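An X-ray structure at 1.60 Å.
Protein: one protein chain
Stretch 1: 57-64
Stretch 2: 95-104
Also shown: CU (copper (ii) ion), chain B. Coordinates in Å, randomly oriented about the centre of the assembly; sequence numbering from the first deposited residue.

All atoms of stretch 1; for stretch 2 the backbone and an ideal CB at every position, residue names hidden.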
# COMPACT_ATOMS: atom_id res chain seq x y z
N SER A 57 13.65 -0.51 -20.05
CA SER A 57 14.21 -1.33 -18.95
C SER A 57 13.32 -2.52 -18.62
O SER A 57 13.80 -3.63 -18.37
CB SER A 57 14.30 -0.43 -17.70
OG SER A 57 15.38 0.45 -17.87
N PHE A 58 12.00 -2.27 -18.54
CA PHE A 58 11.04 -3.36 -18.24
C PHE A 58 11.16 -4.42 -19.31
O PHE A 58 11.18 -5.62 -19.07
CB PHE A 58 9.63 -2.69 -18.39
CG PHE A 58 8.45 -3.62 -18.30
CD1 PHE A 58 8.08 -4.17 -17.06
CD2 PHE A 58 7.70 -3.97 -19.40
CE1 PHE A 58 6.98 -4.99 -16.97
CE2 PHE A 58 6.62 -4.83 -19.33
CZ PHE A 58 6.25 -5.33 -18.08
N ASP A 59 11.18 -3.96 -20.60
CA ASP A 59 11.23 -4.95 -21.67
C ASP A 59 12.51 -5.79 -21.59
O ASP A 59 12.54 -6.99 -21.85
CB ASP A 59 11.09 -4.35 -23.05
CG ASP A 59 9.69 -3.89 -23.43
OD1 ASP A 59 8.71 -4.24 -22.74
OD2 ASP A 59 9.55 -3.16 -24.45
N ALA A 60 13.60 -5.13 -21.23
CA ALA A 60 14.86 -5.90 -21.26
C ALA A 60 15.10 -6.58 -19.90
O ALA A 60 16.18 -7.19 -19.79
CB ALA A 60 16.00 -4.84 -21.42
N CYS A 61 14.24 -6.41 -18.92
CA CYS A 61 14.53 -6.89 -17.55
C CYS A 61 15.89 -6.37 -17.10
O CYS A 61 16.70 -7.13 -16.57
CB CYS A 61 14.43 -8.38 -17.39
SG CYS A 61 12.74 -9.02 -17.77
N ASN A 62 16.14 -5.09 -17.34
CA ASN A 62 17.45 -4.50 -16.98
C ASN A 62 17.29 -3.74 -15.68
O ASN A 62 16.53 -2.79 -15.59
CB ASN A 62 17.86 -3.55 -18.14
CG ASN A 62 19.23 -2.96 -17.84
OD1 ASN A 62 20.10 -2.97 -18.73
ND2 ASN A 62 19.41 -2.44 -16.65
N PHE A 63 17.95 -4.22 -14.60
CA PHE A 63 17.62 -3.64 -13.29
C PHE A 63 18.71 -2.72 -12.78
O PHE A 63 18.85 -2.55 -11.58
CB PHE A 63 17.55 -4.84 -12.27
CG PHE A 63 16.56 -5.88 -12.77
CD1 PHE A 63 15.38 -5.47 -13.37
CD2 PHE A 63 16.83 -7.23 -12.64
CE1 PHE A 63 14.49 -6.43 -13.82
CE2 PHE A 63 15.91 -8.18 -13.05
CZ PHE A 63 14.74 -7.77 -13.68
N VAL A 64 19.50 -2.21 -13.72
CA VAL A 64 20.63 -1.36 -13.28
C VAL A 64 20.15 -0.24 -12.45
O VAL A 64 20.78 0.21 -11.48
CB VAL A 64 21.53 -1.03 -14.45
CG1 VAL A 64 21.19 0.26 -15.13
CG2 VAL A 64 22.97 -1.29 -14.24
N UNK A 95 13.41 -14.57 -13.19
CA UNK A 95 11.93 -14.53 -13.16
C UNK A 95 11.37 -13.52 -14.15
O UNK A 95 10.38 -13.77 -14.84
CB UNK A 95 11.43 -14.19 -11.75
N UNK A 96 11.98 -12.33 -14.22
CA UNK A 96 11.40 -11.34 -15.16
C UNK A 96 11.52 -11.85 -16.57
O UNK A 96 10.59 -11.83 -17.37
CB UNK A 96 12.09 -9.98 -15.04
N UNK A 97 12.70 -12.39 -16.95
CA UNK A 97 12.79 -12.89 -18.34
C UNK A 97 11.81 -14.03 -18.62
O UNK A 97 11.59 -14.27 -19.81
CB UNK A 97 14.21 -13.37 -18.63
N UNK A 98 11.36 -14.73 -17.62
CA UNK A 98 10.45 -15.85 -17.72
C UNK A 98 9.00 -15.43 -17.59
O UNK A 98 8.06 -16.21 -17.52
CB UNK A 98 10.79 -16.89 -16.65
N UNK A 99 8.76 -14.09 -17.65
CA UNK A 99 7.36 -13.64 -17.68
C UNK A 99 6.79 -13.10 -16.41
O UNK A 99 5.57 -12.78 -16.32
CB UNK A 99 6.47 -14.80 -18.12
N UNK A 100 7.58 -13.00 -15.34
CA UNK A 100 7.02 -12.45 -14.10
C UNK A 100 7.22 -10.92 -14.14
O UNK A 100 8.10 -10.37 -13.51
CB UNK A 100 7.68 -13.07 -12.87
N UNK A 101 6.34 -10.31 -14.92
CA UNK A 101 6.43 -8.82 -15.07
C UNK A 101 5.00 -8.39 -15.51
O UNK A 101 4.24 -9.21 -16.05
CB UNK A 101 7.50 -8.40 -16.08
N UNK A 102 4.65 -7.17 -15.16
CA UNK A 102 3.23 -6.74 -15.38
C UNK A 102 3.26 -5.26 -15.78
O UNK A 102 3.97 -4.46 -15.21
CB UNK A 102 2.37 -6.95 -14.13
N UNK A 103 2.55 -4.94 -16.86
CA UNK A 103 2.46 -3.52 -17.25
C UNK A 103 0.97 -3.18 -17.31
O UNK A 103 0.16 -3.93 -17.82
CB UNK A 103 3.15 -3.25 -18.59
N UNK A 104 0.64 -2.05 -16.67
CA UNK A 104 -0.79 -1.71 -16.64
C UNK A 104 -0.97 -0.23 -16.97
O UNK A 104 -0.08 0.58 -16.80
CB UNK A 104 -1.40 -2.03 -15.27
CU CU B . 10.12 -13.91 -8.71

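Position 95 has helical backbone angles (-58/-43), and no atom of stretch 1 lies within 5.5 Å of its ideal CB, so stretch 1 sets no preference. The visible clue is the copper ion, which lies on the side to which CB points, at a distance a metal-binding side chain could span. The residue is His-95, whose ND1 binds the ion at 2.0 Å from CU.

Position 96 is tightly constrained. Its CA lies 5.9 Å from Cys-61 CA, its CA-to-CB bond points toward stretch 1, and its ideal CB falls 3.0 Å from Cys-61 SG, too close for an unbonded carbon. That spacing is what a carbon one bond beyond a disulfide would show, so cysteine stands out from other small residues. Cys-96 it is: its SG is 2.0 Å from Cys-61 SG, with chi3 at -81°, and its chi1 is t against m for Cys-61. The ring of Phe-63 meets it edge-on, CZ lying 3.7 Å from Cys-96 CB.

Position 97 points sideways, its ideal CB 4.7 Å from Cys-61 SG; small or polar side chains would suit, and larger ones are not excluded. The side chain of Ser-97 makes only loose contact, its OG 4.3 Å from Cys-61 SG; the closer approach is through the backbone, Ser-97 N lying 3.5 Å from Cys-61 SG.

Position 98 points away and is undetermined by stretch 1; it is Asn-98. Position 99 combines phi 103° with psi 2°, where a CB would be jammed against the preceding carbonyl oxygen. Glycine is called for by the backbone alone, and Gly-99 satisfies it; its N donates to Cys-96 O at 2.9 Å, helping to close the turn.

Position 100 is out of reach of stretch 1, but its CB points into the region of the copper, so a long side chain with a ligand atom is plausible. Gln-100 extends with chi1 and chi2 both t and binds the metal through OE1, 2.2 Å from CU.

Position 101 opens a strand and points toward stretch 1, its ideal CB 3.6 Å from Phe-58 CE1. The ring favours an aliphatic stem, and the carbonyls at the end of the helix offer acceptors to a long donor: lysine or arginine would fit, while a shorter apolar residue could cover the ring alone. Lys-101 does both. Its CE lies over one ring face, 3.8 Å from the Phe-58 centroid and 13° off the normal; NZ stands 4.6 Å from that centroid at the same inclination, a cation-pi arrangement, and donates a hydrogen bond to Phe-58 O at 2.8 Å. A water links NZ, 2.9 Å from its oxygen, to Asp-59 OD1, 3.1 Å from it.

Position 102 points away, so its side chain is free of stretch 1; the residue is Leu-102, whose backbone O approaches Phe-58 CE1 at 3.5 Å.

Position 103 points toward stretch 1 again, its ideal CB 3.8 Å from Phe-58 CZ. Several small or medium side chains could pack there. Ser-103 keeps that contact through CB, also 3.8 Å from Phe-58 CZ.

Position 104 is out of reach and unconstrained here; it is Ile-104.

Stretch 2 95-104: HCSNGQKLSI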
# COMPACT_ATOMS: atom_id res chain seq x y z
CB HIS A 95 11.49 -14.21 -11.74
CG HIS A 95 11.87 -15.28 -10.76
ND1 HIS A 95 11.44 -15.27 -9.47
CD2 HIS A 95 12.65 -16.38 -10.89
CE1 HIS A 95 11.90 -16.31 -8.80
NE2 HIS A 95 12.65 -17.01 -9.66
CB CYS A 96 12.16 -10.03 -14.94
SG CYS A 96 11.73 -8.68 -16.05
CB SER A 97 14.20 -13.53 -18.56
OG SER A 97 15.16 -12.51 -18.38
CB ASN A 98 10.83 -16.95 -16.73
CG ASN A 98 12.02 -17.74 -17.32
OD1 ASN A 98 13.04 -17.91 -16.67
ND2 ASN A 98 11.86 -18.16 -18.56
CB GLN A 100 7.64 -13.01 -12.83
CG GLN A 100 6.91 -12.64 -11.57
CD GLN A 100 7.47 -13.30 -10.32
OE1 GLN A 100 8.61 -13.79 -10.32
NE2 GLN A 100 6.68 -13.34 -9.26
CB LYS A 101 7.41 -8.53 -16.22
CG LYS A 101 6.99 -9.18 -17.53
CD LYS A 101 8.15 -9.26 -18.51
CE LYS A 101 8.88 -7.94 -18.66
NZ LYS A 101 9.82 -7.98 -19.86
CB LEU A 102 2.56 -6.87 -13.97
CG LEU A 102 1.18 -6.16 -13.91
CD1 LEU A 102 0.13 -7.07 -14.54
CD2 LEU A 102 0.82 -5.92 -12.43
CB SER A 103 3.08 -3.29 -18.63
OG SER A 103 2.39 -3.97 -19.60
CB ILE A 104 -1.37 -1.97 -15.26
CG1 ILE A 104 -0.71 -1.15 -14.14
CG2 ILE A 104 -1.32 -3.46 -14.91
CD1 ILE A 104 -1.64 -0.95 -12.95
O HOH W 1 8.35 -7.28 -22.24
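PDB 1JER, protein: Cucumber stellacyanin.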